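Local atomic coordinates of NAD nucleotidase (Haemophilus influenzae, PDB entry 3ZTV), a protein that degrades NAD to adenosine and nicotinamide riboside, acting as a zinc-dependent periplasmic pyrophosphatase and 5'-nucleotidase with its highest activity on AMP. Residues A[15-20]-A[260-265]; A[227-232]-A[243-248]; A[269-274]-A[292-297]; A[198-203]-A[217-222]; A[11-16]-A[62-67]. All blocks are in the same frame, centred on the assembly; numbering follows the deposited sequence.

Overall arrangement
All five contacts belong to the calcineurin-like, metal-binding part of the chain, a sandwich of two mixed sheets. Contacts 3 and 5 lie within the sheet holding strands 11-18 and 270-278, their centres about 16 Å apart; contact 4 lies within the other sheet, and contact 1 bridges the two, its centre 11 to 12 Å from each of these three. The centre of contact 2 is about 9 Å from that of contact 1; Glu263 bonds Ser227 and His228 there. Along the chain, contacts 5 and 1 start from strand 11-18, contacts 4 and 2 close within the span of contact 1, and contact 3 follows. Segments 15-20 and 198-203 run toward the zinc site, reaching it at the ligand Asp20 and at His203, a probable ligand.

Contact 1: residues A[15-20]-A[260-265]; sequences ILHIND and FVMEGW. With ZN (zinc ion), chain C.
Between the two sheets of the metallophosphoesterase sandwich, Ile15, His17 and Asn19 look across at Met262, Glu263 and Gly264, and the contact ends at the zinc ligand Asp20. The axes of strands 15-18 and 260-263 pass 8.6 Å apart at 41°, a spacing filled by side chains. A chi1 of 73° puts Met262 CG against the His17 ring, and the bend at chi2 carries SD to 5.0 Å from the ring centroid, approached obliquely. Its CE meets Ile15 CG2 at 4.2 Å. Nearer the metal, a water accepts from Asn19 N (3.3 Å) and donates to Gly264 O (2.7 Å). Asp20 OD1 binds zinc at 2.0 Å, with Asp70 and His22 as further ligands. Asp20 OD2 and Glu263 OE2 come within 3.9 Å, like charges met by Asp226 N for the first and His228 N for the second, while Glu263 OE1 is hydrogen-bonded to Ser227 OG. Strand 11-18 runs between strands 63-67 and 270-278; strand 258-263 pairs with 221-224.

Contact 2: residues A[227-232]-A[243-248]; sequences SHYLYG and VIYEYP
Three backbone hydrogen bonds hold residues 230-232 to 244-247: Ile244 N to Leu230 O (2.8 Å), Gly232 N to Tyr245 O (2.8 Å) and Tyr247 N to Gly232 O (2.9 Å). The run skips Tyr245 N, which is buried without a partner where the chain turns a corner. Tyr231 and Tyr245 lie side by side. Tyr245 CB sits over one face of the Tyr231 ring, 4.0 Å from its centroid, and Tyr245 CD2 reaches Tyr231 CZ at 3.6 Å, the two ring planes inclined at 55°. The Tyr231 hydroxyl is hydrogen-bonded to Ser206. Tyr245 CE2 touches Tyr229 CD2 at 3.9 Å. The Tyr229 ring is itself sandwiched: Ile244 CG2, set anti to its backbone N (chi1 to CG1 -54°), makes a CH-pi contact 4.2 Å from its centroid, and Ser227 CB covers the opposite face. Farther out, Leu230 CD2 packs on Val243 CG2 (3.7 Å), and the Glu246 carboxylate forms a salt bridge with Arg237. The whole is a short parallel pairing connected through helix 234-238, with an aromatic cluster in which Tyr245 joins Tyr229 and Tyr231 of the segment that follows the zinc ligand Asp226.

Contact 3: residues A[269-274]-A[292-297]; sequences AVVGDL and HVLMSS
His292 pairs with Val271 through two backbone bonds, His292 N to Val271 O (2.9 Å) and Val271 N to His292 O (3.0 Å), and its ring comes back to the same carbonyl. Chi1 of -64° puts CG beside the backbone N, anti to the carbonyl carbon, and chi2 of 92° turns ND1 to Val271 O, to which it gives a weak third bond at 3.3 Å; that oxygen lies in the ring plane. Asp273 CB also stands at the ring edge. The polar end of Asp273 is held elsewhere, by a salt bridge to Arg288 and a hydrogen bond to Tyr60. One residue on, Val293 forms a non-hydrogen-bonded antiparallel pair with Val270; their CG2 methyls meet at 3.9 Å, and Val270 CA makes a CA-H...O contact with His292 O at 3.2 Å. These pairs belong to a beta hairpin, strand 270-278 running antiparallel to strand 284-295 in the sheet that also holds strand 11-18, with Val293 also bonded through its backbone to Ser329 and Ser331 on its far side. Leu294 N then gives a nearly linear bond to Ala269 O (2.9 Å, 179°). Its side chain turns to the face shared by Val271 and His292, where CD1 meets Val271 CG2 at 4.2 Å under helix 46-59.

Contact 4: residues A[198-203]-A[217-222]; sequences IILLSH and NDIDVI
Asp220 grips both the N-H and the C=O of Ile198, at the start of a beta-alpha-beta unit in which strand 198-203 and strand 221-224 run parallel with helix 206-215 as the crossover. Ile198 N donates to the anti lone pair of Asp220 OD2 (2.9 Å, 160°), and Asp220 N returns a bond to Ile198 O at 2.9 Å. Asp220 CG lies beside its own backbone N (chi1 -60°), on the side of Ile198. The Ile198 side chain leans instead over the Asp218 carbonyl, CD1 lying 3.3 Å from Asp218 O. Ile199 and Val221 lie side by side on one face, Ile199 CD1 meeting Val221 CB at 3.8 Å; this face looks toward strand 11-18, where Val221 touches Ile15. Leu200 N bonds Val221 O at 2.8 Å, and the Leu200 side chain goes to the opposite face, with CB on Ile219 CG2 (3.8 Å) and CD2 on Ile222 CG2 (4.0 Å), covered by Ile212 of the helix. Ser202 CB touches Ile222 CG2 at 4.1 Å while its OG is bonded to Asn209. His203 follows, a probable ligand of the second zinc, its NE2 hydrogen-bonded to Asp20 OD1.

Contact 5: residues A[11-16]-A[62-67]; sequences VELSIL and NPLVLH
Ile15 and Leu16 pack against Leu64, Val65 and Leu66 in the buried half of this parallel pair. Leu64 N bonds Ser14 O (2.8 Å), Leu16 N bonds Leu64 O (2.9 Å) and Leu66 N bonds Leu16 O (2.8 Å), a regular zigzag between strands whose axes differ by 26°. On the face of Ile15 and Leu64, Ile15 CG2 meets Leu66 CD1 at 3.9 Å, and Leu13 CD2 rests on Leu64 CB at 4.2 Å; Phe146, Ile153 and Ile155 of the other sheet close over this side. On the other face Leu16 CD1 lies 4.3 Å from Val65 CG2, and helix 46-59 covers them through Leu53, Leu56 and Arg57. In contrast to this buried end, the pair becomes partly exposed at Glu12, Asn62 and Pro63. There Asn62, with a left-handed backbone, has CG anti to its carbonyl carbon (chi1 -58°), on the way to Glu12; its side-chain ND2 donates to Glu12 O (2.9 Å, 155°) while its backbone O accepts from Ser14 N at 2.9 Å. Glu12 turns its carboxylate to Thr287. Two neighbouring parallel strands whose C-terminal ends run on to Asp20 and Asp70, both zinc ligands, are characteristic of the calcineurin-like phosphoesterase fold.

Contact 1: residues A[15-20]-A[260-265]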
# COMPACT_ATOMS: atom_id res chain seq x y z
N ILE A 15 6.51 19.10 -24.43
CA ILE A 15 6.43 17.65 -24.27
C ILE A 15 5.94 17.00 -25.57
O ILE A 15 4.93 17.39 -26.13
CB ILE A 15 5.51 17.29 -23.09
CG1 ILE A 15 6.00 18.01 -21.82
CG2 ILE A 15 5.45 15.78 -22.90
CD1 ILE A 15 5.11 17.80 -20.63
N LEU A 16 6.68 16.00 -26.02
CA LEU A 16 6.37 15.23 -27.23
C LEU A 16 6.41 13.77 -26.82
O LEU A 16 7.41 13.31 -26.26
CB LEU A 16 7.42 15.49 -28.31
CG LEU A 16 7.48 16.94 -28.81
CD1 LEU A 16 8.76 17.20 -29.62
CD2 LEU A 16 6.25 17.27 -29.65
N HIS A 17 5.32 13.03 -27.05
CA HIS A 17 5.23 11.71 -26.45
C HIS A 17 4.46 10.69 -27.29
O HIS A 17 3.55 11.03 -28.06
CB HIS A 17 4.62 11.82 -25.05
CG HIS A 17 3.18 12.21 -25.05
ND1 HIS A 17 2.74 13.51 -25.21
CD2 HIS A 17 2.07 11.45 -24.89
CE1 HIS A 17 1.42 13.52 -25.17
NE2 HIS A 17 0.99 12.29 -24.96
N ILE A 18 4.88 9.43 -27.15
CA ILE A 18 4.12 8.28 -27.66
C ILE A 18 3.99 7.22 -26.56
O ILE A 18 4.67 7.31 -25.51
CB ILE A 18 4.74 7.62 -28.93
CG1 ILE A 18 6.00 6.80 -28.62
CG2 ILE A 18 5.05 8.66 -29.99
CD1 ILE A 18 6.42 5.88 -29.79
N ASN A 19 3.17 6.20 -26.80
CA ASN A 19 3.02 5.11 -25.83
C ASN A 19 2.47 3.89 -26.54
O ASN A 19 1.78 4.01 -27.56
CB ASN A 19 2.06 5.51 -24.70
CG ASN A 19 0.67 5.84 -25.22
OD1 ASN A 19 -0.24 5.00 -25.23
ND2 ASN A 19 0.51 7.07 -25.67
N ASP A 20 2.78 2.71 -26.01
CA ASP A 20 2.10 1.48 -26.43
C ASP A 20 2.24 1.21 -27.93
O ASP A 20 1.28 0.83 -28.62
CB ASP A 20 0.63 1.51 -26.02
CG ASP A 20 0.45 1.48 -24.51
OD1 ASP A 20 0.44 0.37 -23.92
OD2 ASP A 20 0.34 2.56 -23.90
N PHE A 260 -2.27 17.95 -15.29
CA PHE A 260 -2.68 17.58 -16.65
C PHE A 260 -2.34 16.12 -16.93
O PHE A 260 -1.28 15.65 -16.52
CB PHE A 260 -2.02 18.52 -17.65
CG PHE A 260 -2.42 19.95 -17.45
CD1 PHE A 260 -3.62 20.42 -17.97
CD2 PHE A 260 -1.66 20.80 -16.67
CE1 PHE A 260 -4.03 21.74 -17.75
CE2 PHE A 260 -2.06 22.13 -16.45
CZ PHE A 260 -3.24 22.59 -16.99
N VAL A 261 -3.25 15.41 -17.59
CA VAL A 261 -3.10 13.99 -17.87
C VAL A 261 -3.40 13.74 -19.34
O VAL A 261 -4.42 14.22 -19.86
CB VAL A 261 -4.10 13.16 -17.03
CG1 VAL A 261 -3.99 11.67 -17.35
CG2 VAL A 261 -3.92 13.43 -15.54
N MET A 262 -2.56 12.99 -20.04
CA MET A 262 -2.85 12.69 -21.44
C MET A 262 -2.14 11.43 -21.92
O MET A 262 -1.06 11.09 -21.45
CB MET A 262 -2.50 13.87 -22.36
CG MET A 262 -1.03 14.12 -22.59
SD MET A 262 -0.14 14.78 -21.17
CE MET A 262 1.38 15.27 -21.99
N GLU A 263 -2.78 10.74 -22.87
CA GLU A 263 -2.24 9.55 -23.54
C GLU A 263 -2.21 9.83 -25.04
O GLU A 263 -2.82 10.81 -25.52
CB GLU A 263 -3.12 8.34 -23.23
CG GLU A 263 -2.51 6.99 -23.58
CD GLU A 263 -3.25 5.82 -22.96
OE1 GLU A 263 -4.44 5.94 -22.64
OE2 GLU A 263 -2.63 4.76 -22.79
N GLY A 264 -1.50 8.97 -25.79
CA GLY A 264 -1.32 9.13 -27.22
C GLY A 264 -1.80 7.92 -28.03
O GLY A 264 -1.10 7.43 -28.93
N TRP A 265 -3.01 7.46 -27.73
CA TRP A 265 -3.60 6.33 -28.45
C TRP A 265 -2.69 5.10 -28.32
O TRP A 265 -2.32 4.75 -27.20
CB TRP A 265 -3.90 6.72 -29.91
CG TRP A 265 -5.05 5.97 -30.55
CD1 TRP A 265 -5.87 5.05 -29.95
CD2 TRP A 265 -5.52 6.10 -31.90
NE1 TRP A 265 -6.81 4.60 -30.85
CE2 TRP A 265 -6.61 5.23 -32.05
CE3 TRP A 265 -5.11 6.88 -32.99
CZ2 TRP A 265 -7.30 5.11 -33.27
CZ3 TRP A 265 -5.79 6.75 -34.18
CH2 TRP A 265 -6.87 5.87 -34.32
ZN ZN C . -0.25 -1.47 -24.29
O HOH W 1 1.55 7.01 -29.53
O HOH W 2 -1.14 -1.99 -22.50

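Contact 2: residues A[227-232]-A[243-248]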
# COMPACT_ATOMS: atom_id res chain seq x y z
N SER A 227 -3.64 2.22 -21.33
CA SER A 227 -5.06 2.20 -21.68
C SER A 227 -5.34 2.31 -23.19
O SER A 227 -6.43 1.95 -23.64
CB SER A 227 -5.84 3.27 -20.90
OG SER A 227 -5.07 4.46 -20.68
N HIS A 228 -4.36 2.78 -23.97
CA HIS A 228 -4.49 2.86 -25.43
C HIS A 228 -5.59 3.88 -25.86
O HIS A 228 -6.12 3.81 -26.98
CB HIS A 228 -4.84 1.49 -26.04
CG HIS A 228 -3.74 0.46 -26.04
ND1 HIS A 228 -2.69 0.40 -25.14
CD2 HIS A 228 -3.58 -0.61 -26.85
CE1 HIS A 228 -1.94 -0.65 -25.42
NE2 HIS A 228 -2.45 -1.27 -26.46
N TYR A 229 -5.94 4.82 -24.99
CA TYR A 229 -6.99 5.80 -25.31
C TYR A 229 -6.50 6.90 -26.23
O TYR A 229 -5.43 7.50 -26.00
CB TYR A 229 -7.52 6.47 -24.05
CG TYR A 229 -8.31 5.59 -23.11
CD1 TYR A 229 -8.82 4.36 -23.50
CD2 TYR A 229 -8.56 6.01 -21.80
CE1 TYR A 229 -9.56 3.57 -22.61
CE2 TYR A 229 -9.29 5.25 -20.92
CZ TYR A 229 -9.78 4.03 -21.32
OH TYR A 229 -10.50 3.26 -20.43
N LEU A 230 -7.30 7.19 -27.26
CA LEU A 230 -7.09 8.40 -28.06
C LEU A 230 -7.63 9.60 -27.28
O LEU A 230 -8.83 9.70 -27.02
CB LEU A 230 -7.80 8.29 -29.43
CG LEU A 230 -7.71 9.53 -30.33
CD1 LEU A 230 -6.28 9.91 -30.69
CD2 LEU A 230 -8.54 9.33 -31.61
N TYR A 231 -6.73 10.50 -26.88
CA TYR A 231 -7.13 11.80 -26.33
C TYR A 231 -7.10 12.72 -27.54
O TYR A 231 -6.09 12.84 -28.22
CB TYR A 231 -6.14 12.28 -25.25
CG TYR A 231 -6.22 11.64 -23.87
CD1 TYR A 231 -6.12 10.26 -23.71
CD2 TYR A 231 -6.37 12.43 -22.73
CE1 TYR A 231 -6.15 9.68 -22.45
CE2 TYR A 231 -6.39 11.86 -21.46
CZ TYR A 231 -6.30 10.49 -21.33
OH TYR A 231 -6.32 9.94 -20.07
N GLY A 232 -8.23 13.37 -27.81
CA GLY A 232 -8.38 14.09 -29.06
C GLY A 232 -9.00 15.47 -28.94
O GLY A 232 -8.86 16.17 -27.92
N VAL A 243 -12.20 8.93 -30.15
CA VAL A 243 -11.76 9.88 -29.13
C VAL A 243 -12.44 9.60 -27.80
O VAL A 243 -13.67 9.56 -27.72
CB VAL A 243 -12.05 11.32 -29.57
CG1 VAL A 243 -11.67 12.29 -28.46
CG2 VAL A 243 -11.30 11.65 -30.85
N ILE A 244 -11.64 9.41 -26.75
CA ILE A 244 -12.17 9.08 -25.43
C ILE A 244 -12.25 10.32 -24.54
O ILE A 244 -13.25 10.53 -23.85
CB ILE A 244 -11.32 8.00 -24.74
CG1 ILE A 244 -11.18 6.76 -25.63
CG2 ILE A 244 -11.92 7.61 -23.39
CD1 ILE A 244 -12.51 6.14 -26.05
N TYR A 245 -11.20 11.13 -24.56
CA TYR A 245 -11.09 12.33 -23.73
C TYR A 245 -10.49 13.45 -24.56
O TYR A 245 -9.86 13.20 -25.59
CB TYR A 245 -10.14 12.06 -22.57
CG TYR A 245 -10.62 11.07 -21.54
CD1 TYR A 245 -11.82 11.29 -20.86
CD2 TYR A 245 -9.87 9.96 -21.20
CE1 TYR A 245 -12.25 10.40 -19.90
CE2 TYR A 245 -10.30 9.07 -20.23
CZ TYR A 245 -11.49 9.29 -19.58
OH TYR A 245 -11.91 8.40 -18.62
N GLU A 246 -10.65 14.69 -24.09
CA GLU A 246 -9.96 15.83 -24.67
C GLU A 246 -8.46 15.79 -24.36
O GLU A 246 -8.04 15.39 -23.26
CB GLU A 246 -10.58 17.13 -24.15
CG GLU A 246 -10.13 18.39 -24.88
CD GLU A 246 -10.75 18.55 -26.25
OE1 GLU A 246 -11.80 17.92 -26.53
OE2 GLU A 246 -10.19 19.31 -27.06
N TYR A 247 -7.65 16.21 -25.32
CA TYR A 247 -6.21 16.29 -25.14
C TYR A 247 -5.83 17.69 -24.63
O TYR A 247 -6.00 18.67 -25.35
CB TYR A 247 -5.50 16.04 -26.49
CG TYR A 247 -4.00 15.97 -26.35
CD1 TYR A 247 -3.23 17.13 -26.41
CD2 TYR A 247 -3.35 14.76 -26.12
CE1 TYR A 247 -1.86 17.09 -26.23
CE2 TYR A 247 -1.98 14.71 -25.96
CZ TYR A 247 -1.24 15.88 -26.00
OH TYR A 247 0.13 15.87 -25.82
N PRO A 248 -5.35 17.81 -23.37
CA PRO A 248 -5.25 16.87 -22.26
C PRO A 248 -6.46 17.01 -21.34
O PRO A 248 -7.26 17.93 -21.51
CB PRO A 248 -4.01 17.39 -21.52
CG PRO A 248 -4.20 18.89 -21.60
CD PRO A 248 -4.76 19.12 -23.00

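Contact 3: residues A[269-274]-A[292-297]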
# COMPACT_ATOMS: atom_id res chain seq x y z
N ALA A 269 0.49 5.41 -33.74
CA ALA A 269 -0.45 6.22 -34.53
C ALA A 269 -0.39 7.71 -34.26
O ALA A 269 -0.79 8.49 -35.13
CB ALA A 269 -1.87 5.72 -34.31
N VAL A 270 0.11 8.10 -33.08
CA VAL A 270 -0.01 9.49 -32.62
C VAL A 270 1.27 9.98 -31.98
O VAL A 270 1.92 9.23 -31.22
CB VAL A 270 -1.17 9.64 -31.59
CG1 VAL A 270 -1.07 10.95 -30.78
CG2 VAL A 270 -2.52 9.56 -32.30
N VAL A 271 1.63 11.22 -32.28
CA VAL A 271 2.61 11.95 -31.48
C VAL A 271 1.85 13.04 -30.72
O VAL A 271 1.26 13.92 -31.35
CB VAL A 271 3.73 12.56 -32.35
CG1 VAL A 271 4.55 13.57 -31.55
CG2 VAL A 271 4.63 11.46 -32.91
N GLY A 272 1.85 12.95 -29.39
CA GLY A 272 1.24 13.99 -28.58
C GLY A 272 2.20 15.16 -28.42
O GLY A 272 3.40 14.98 -28.28
N ASP A 273 1.64 16.37 -28.40
CA ASP A 273 2.40 17.62 -28.45
C ASP A 273 1.73 18.59 -27.47
O ASP A 273 0.65 19.12 -27.74
CB ASP A 273 2.29 18.10 -29.91
CG ASP A 273 2.88 19.49 -30.17
OD1 ASP A 273 3.36 20.16 -29.24
OD2 ASP A 273 2.82 19.90 -31.35
N LEU A 274 2.33 18.77 -26.29
CA LEU A 274 1.79 19.60 -25.22
C LEU A 274 2.81 20.64 -24.80
O LEU A 274 3.86 20.31 -24.25
CB LEU A 274 1.36 18.75 -24.00
CG LEU A 274 0.53 19.49 -22.94
CD1 LEU A 274 -0.87 19.70 -23.48
CD2 LEU A 274 0.48 18.74 -21.62
N HIS A 292 -1.22 14.75 -32.70
CA HIS A 292 -0.95 14.56 -34.14
C HIS A 292 -1.20 13.11 -34.56
O HIS A 292 -0.45 12.21 -34.16
CB HIS A 292 0.50 14.88 -34.47
CG HIS A 292 0.90 16.30 -34.24
ND1 HIS A 292 1.45 16.76 -33.06
CD2 HIS A 292 0.85 17.37 -35.06
CE1 HIS A 292 1.70 18.05 -33.16
NE2 HIS A 292 1.36 18.45 -34.37
N VAL A 293 -2.22 12.89 -35.38
CA VAL A 293 -2.44 11.57 -35.97
C VAL A 293 -1.60 11.44 -37.24
O VAL A 293 -1.70 12.27 -38.16
CB VAL A 293 -3.92 11.32 -36.29
CG1 VAL A 293 -4.10 10.00 -37.03
CG2 VAL A 293 -4.73 11.31 -35.02
N LEU A 294 -0.76 10.41 -37.29
CA LEU A 294 0.16 10.19 -38.39
C LEU A 294 -0.54 9.36 -39.45
O LEU A 294 -0.88 8.21 -39.21
CB LEU A 294 1.40 9.45 -37.86
CG LEU A 294 2.06 10.11 -36.64
CD1 LEU A 294 3.15 9.20 -36.09
CD2 LEU A 294 2.62 11.49 -36.99
N MET A 295 -0.75 9.95 -40.63
CA MET A 295 -1.57 9.31 -41.66
C MET A 295 -0.91 9.35 -43.03
O MET A 295 -0.26 10.33 -43.38
CB MET A 295 -2.95 9.99 -41.70
CG MET A 295 -4.00 9.28 -42.55
SD MET A 295 -5.61 10.08 -42.46
CE MET A 295 -6.01 9.74 -40.74
N SER A 296 -1.06 8.27 -43.79
CA SER A 296 -0.64 8.24 -45.18
C SER A 296 -1.68 8.90 -46.09
O SER A 296 -2.87 8.84 -45.82
CB SER A 296 -0.42 6.80 -45.63
OG SER A 296 -0.13 6.74 -47.02
N SER A 297 -1.20 9.53 -47.16
CA SER A 297 -2.09 10.08 -48.17
C SER A 297 -2.39 9.08 -49.28
O SER A 297 -3.17 9.37 -50.19
CB SER A 297 -1.47 11.33 -48.81
OG SER A 297 -0.35 10.98 -49.59

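Contact 4: residues A[198-203]-A[217-222]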
# COMPACT_ATOMS: atom_id res chain seq x y z
N ILE A 198 7.33 18.81 -11.69
CA ILE A 198 7.46 17.35 -11.67
C ILE A 198 6.55 16.71 -12.72
O ILE A 198 5.34 16.99 -12.77
CB ILE A 198 7.15 16.77 -10.27
CG1 ILE A 198 8.10 17.39 -9.23
CG2 ILE A 198 7.27 15.26 -10.26
CD1 ILE A 198 7.94 16.86 -7.80
N ILE A 199 7.16 15.86 -13.54
CA ILE A 199 6.48 15.11 -14.59
C ILE A 199 6.46 13.64 -14.19
O ILE A 199 7.49 13.10 -13.76
CB ILE A 199 7.25 15.20 -15.93
CG1 ILE A 199 7.54 16.65 -16.30
CG2 ILE A 199 6.50 14.45 -17.04
CD1 ILE A 199 6.33 17.49 -16.48
N LEU A 200 5.30 13.00 -14.31
CA LEU A 200 5.19 11.57 -14.05
C LEU A 200 4.94 10.87 -15.39
O LEU A 200 3.97 11.17 -16.09
CB LEU A 200 4.04 11.32 -13.08
CG LEU A 200 3.79 9.88 -12.65
CD1 LEU A 200 4.96 9.36 -11.83
CD2 LEU A 200 2.49 9.77 -11.86
N LEU A 201 5.85 9.97 -15.75
CA LEU A 201 5.77 9.17 -16.98
C LEU A 201 5.28 7.79 -16.54
O LEU A 201 6.05 6.98 -16.00
CB LEU A 201 7.15 9.10 -17.63
CG LEU A 201 7.25 8.37 -18.97
CD1 LEU A 201 6.31 8.95 -20.02
CD2 LEU A 201 8.68 8.37 -19.47
N SER A 202 3.99 7.55 -16.71
CA SER A 202 3.30 6.46 -16.02
C SER A 202 2.51 5.52 -16.92
O SER A 202 1.54 5.92 -17.57
CB SER A 202 2.37 7.00 -14.94
OG SER A 202 1.55 5.96 -14.43
N HIS A 203 2.93 4.25 -16.90
CA HIS A 203 2.19 3.16 -17.53
C HIS A 203 1.09 2.58 -16.63
O HIS A 203 0.68 1.42 -16.81
CB HIS A 203 3.10 2.01 -18.00
CG HIS A 203 2.59 1.30 -19.22
ND1 HIS A 203 1.81 0.16 -19.20
CD2 HIS A 203 2.71 1.65 -20.51
CE1 HIS A 203 1.49 -0.18 -20.44
NE2 HIS A 203 2.03 0.71 -21.26
N ASN A 217 -0.32 15.13 -4.39
CA ASN A 217 0.18 16.49 -4.58
C ASN A 217 1.54 16.56 -5.27
O ASN A 217 2.30 15.58 -5.31
CB ASN A 217 0.27 17.22 -3.23
CG ASN A 217 -1.07 17.37 -2.55
OD1 ASN A 217 -1.22 17.08 -1.35
ND2 ASN A 217 -2.06 17.81 -3.30
N ASP A 218 1.84 17.73 -5.83
CA ASP A 218 3.18 18.09 -6.30
C ASP A 218 3.57 17.51 -7.66
O ASP A 218 4.72 17.66 -8.09
CB ASP A 218 4.23 17.77 -5.22
CG ASP A 218 3.93 18.45 -3.90
OD1 ASP A 218 3.66 19.67 -3.90
OD2 ASP A 218 3.93 17.75 -2.87
N ILE A 219 2.61 16.88 -8.34
CA ILE A 219 2.86 16.36 -9.70
C ILE A 219 2.06 17.18 -10.71
O ILE A 219 0.85 17.33 -10.58
CB ILE A 219 2.52 14.85 -9.80
CG1 ILE A 219 3.36 14.05 -8.80
CG2 ILE A 219 2.68 14.34 -11.24
CD1 ILE A 219 3.05 12.56 -8.81
N ASP A 220 2.76 17.72 -11.71
CA ASP A 220 2.17 18.68 -12.65
C ASP A 220 1.58 18.09 -13.92
O ASP A 220 0.53 18.54 -14.39
CB ASP A 220 3.23 19.72 -13.00
CG ASP A 220 3.70 20.49 -11.77
OD1 ASP A 220 2.87 21.14 -11.12
OD2 ASP A 220 4.90 20.44 -11.41
N VAL A 221 2.26 17.09 -14.49
CA VAL A 221 1.83 16.47 -15.76
C VAL A 221 2.01 14.96 -15.64
O VAL A 221 3.07 14.49 -15.18
CB VAL A 221 2.63 17.01 -16.98
CG1 VAL A 221 2.10 16.42 -18.29
CG2 VAL A 221 2.55 18.53 -17.05
N ILE A 222 0.99 14.21 -16.05
CA ILE A 222 1.09 12.75 -16.06
C ILE A 222 0.92 12.22 -17.49
O ILE A 222 -0.19 12.19 -18.04
CB ILE A 222 0.07 12.08 -15.12
CG1 ILE A 222 0.12 12.71 -13.71
CG2 ILE A 222 0.31 10.57 -15.07
CD1 ILE A 222 -0.92 12.19 -12.75

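Contact 5: residues A[11-16]-A[62-67]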
# COMPACT_ATOMS: atom_id res chain seq x y z
N VAL A 11 9.52 28.94 -16.62
CA VAL A 11 10.11 28.26 -17.78
C VAL A 11 9.06 27.54 -18.59
O VAL A 11 7.99 27.19 -18.08
CB VAL A 11 11.20 27.24 -17.39
CG1 VAL A 11 12.38 27.93 -16.73
CG2 VAL A 11 10.63 26.16 -16.48
N GLU A 12 9.36 27.29 -19.86
CA GLU A 12 8.44 26.53 -20.71
C GLU A 12 9.06 25.23 -21.20
O GLU A 12 10.28 25.12 -21.37
CB GLU A 12 7.92 27.38 -21.87
CG GLU A 12 6.67 26.80 -22.52
CD GLU A 12 5.96 27.77 -23.44
OE1 GLU A 12 6.14 29.00 -23.29
OE2 GLU A 12 5.23 27.30 -24.34
N LEU A 13 8.20 24.23 -21.39
CA LEU A 13 8.59 22.89 -21.82
C LEU A 13 7.73 22.47 -23.00
O LEU A 13 6.54 22.79 -23.03
CB LEU A 13 8.35 21.90 -20.68
CG LEU A 13 9.45 21.33 -19.78
CD1 LEU A 13 8.82 20.25 -18.91
CD2 LEU A 13 10.58 20.74 -20.60
N SER A 14 8.31 21.73 -23.94
CA SER A 14 7.56 21.21 -25.07
C SER A 14 7.56 19.67 -25.02
O SER A 14 8.50 19.03 -25.48
CB SER A 14 8.13 21.71 -26.40
OG SER A 14 8.03 23.13 -26.44
N ILE A 15 6.51 19.10 -24.43
CA ILE A 15 6.43 17.65 -24.27
C ILE A 15 5.94 17.00 -25.57
O ILE A 15 4.93 17.39 -26.13
CB ILE A 15 5.51 17.29 -23.09
CG1 ILE A 15 6.00 18.01 -21.82
CG2 ILE A 15 5.45 15.78 -22.90
CD1 ILE A 15 5.11 17.80 -20.63
N LEU A 16 6.68 16.00 -26.02
CA LEU A 16 6.37 15.23 -27.23
C LEU A 16 6.41 13.77 -26.82
O LEU A 16 7.41 13.31 -26.26
CB LEU A 16 7.42 15.49 -28.31
CG LEU A 16 7.48 16.94 -28.81
CD1 LEU A 16 8.76 17.20 -29.62
CD2 LEU A 16 6.25 17.27 -29.65
N ASN A 62 12.88 23.86 -25.77
CA ASN A 62 12.90 22.93 -24.64
C ASN A 62 12.07 21.66 -24.83
O ASN A 62 11.22 21.34 -24.00
CB ASN A 62 12.49 23.67 -23.36
CG ASN A 62 13.38 24.85 -23.06
OD1 ASN A 62 14.58 24.83 -23.39
ND2 ASN A 62 12.82 25.89 -22.46
N PRO A 63 12.34 20.90 -25.90
CA PRO A 63 11.57 19.67 -26.11
C PRO A 63 11.95 18.58 -25.11
O PRO A 63 13.12 18.44 -24.72
CB PRO A 63 11.95 19.26 -27.54
CG PRO A 63 13.31 19.84 -27.76
CD PRO A 63 13.34 21.13 -26.97
N LEU A 64 10.95 17.81 -24.70
CA LEU A 64 11.13 16.65 -23.83
C LEU A 64 10.41 15.49 -24.51
O LEU A 64 9.18 15.51 -24.63
CB LEU A 64 10.52 16.94 -22.46
CG LEU A 64 10.51 15.81 -21.43
CD1 LEU A 64 11.95 15.41 -21.08
CD2 LEU A 64 9.74 16.19 -20.19
N VAL A 65 11.17 14.49 -24.95
CA VAL A 65 10.65 13.46 -25.84
C VAL A 65 10.53 12.15 -25.07
O VAL A 65 11.52 11.62 -24.57
CB VAL A 65 11.56 13.32 -27.08
CG1 VAL A 65 10.98 12.30 -28.05
CG2 VAL A 65 11.71 14.68 -27.76
N LEU A 66 9.30 11.64 -24.96
CA LEU A 66 8.98 10.57 -24.01
C LEU A 66 8.25 9.38 -24.62
O LEU A 66 7.44 9.53 -25.55
CB LEU A 66 8.10 11.12 -22.88
CG LEU A 66 8.60 12.37 -22.16
CD1 LEU A 66 7.51 12.90 -21.23
CD2 LEU A 66 9.89 12.11 -21.40
N HIS A 67 8.53 8.20 -24.07
CA HIS A 67 7.83 6.97 -24.44
C HIS A 67 7.24 6.34 -23.17
O HIS A 67 7.98 5.99 -22.25
CB HIS A 67 8.79 6.00 -25.12
CG HIS A 67 8.12 4.82 -25.75
ND1 HIS A 67 7.24 3.99 -25.08
CD2 HIS A 67 8.21 4.33 -27.01
CE1 HIS A 67 6.81 3.05 -25.91
NE2 HIS A 67 7.40 3.23 -27.08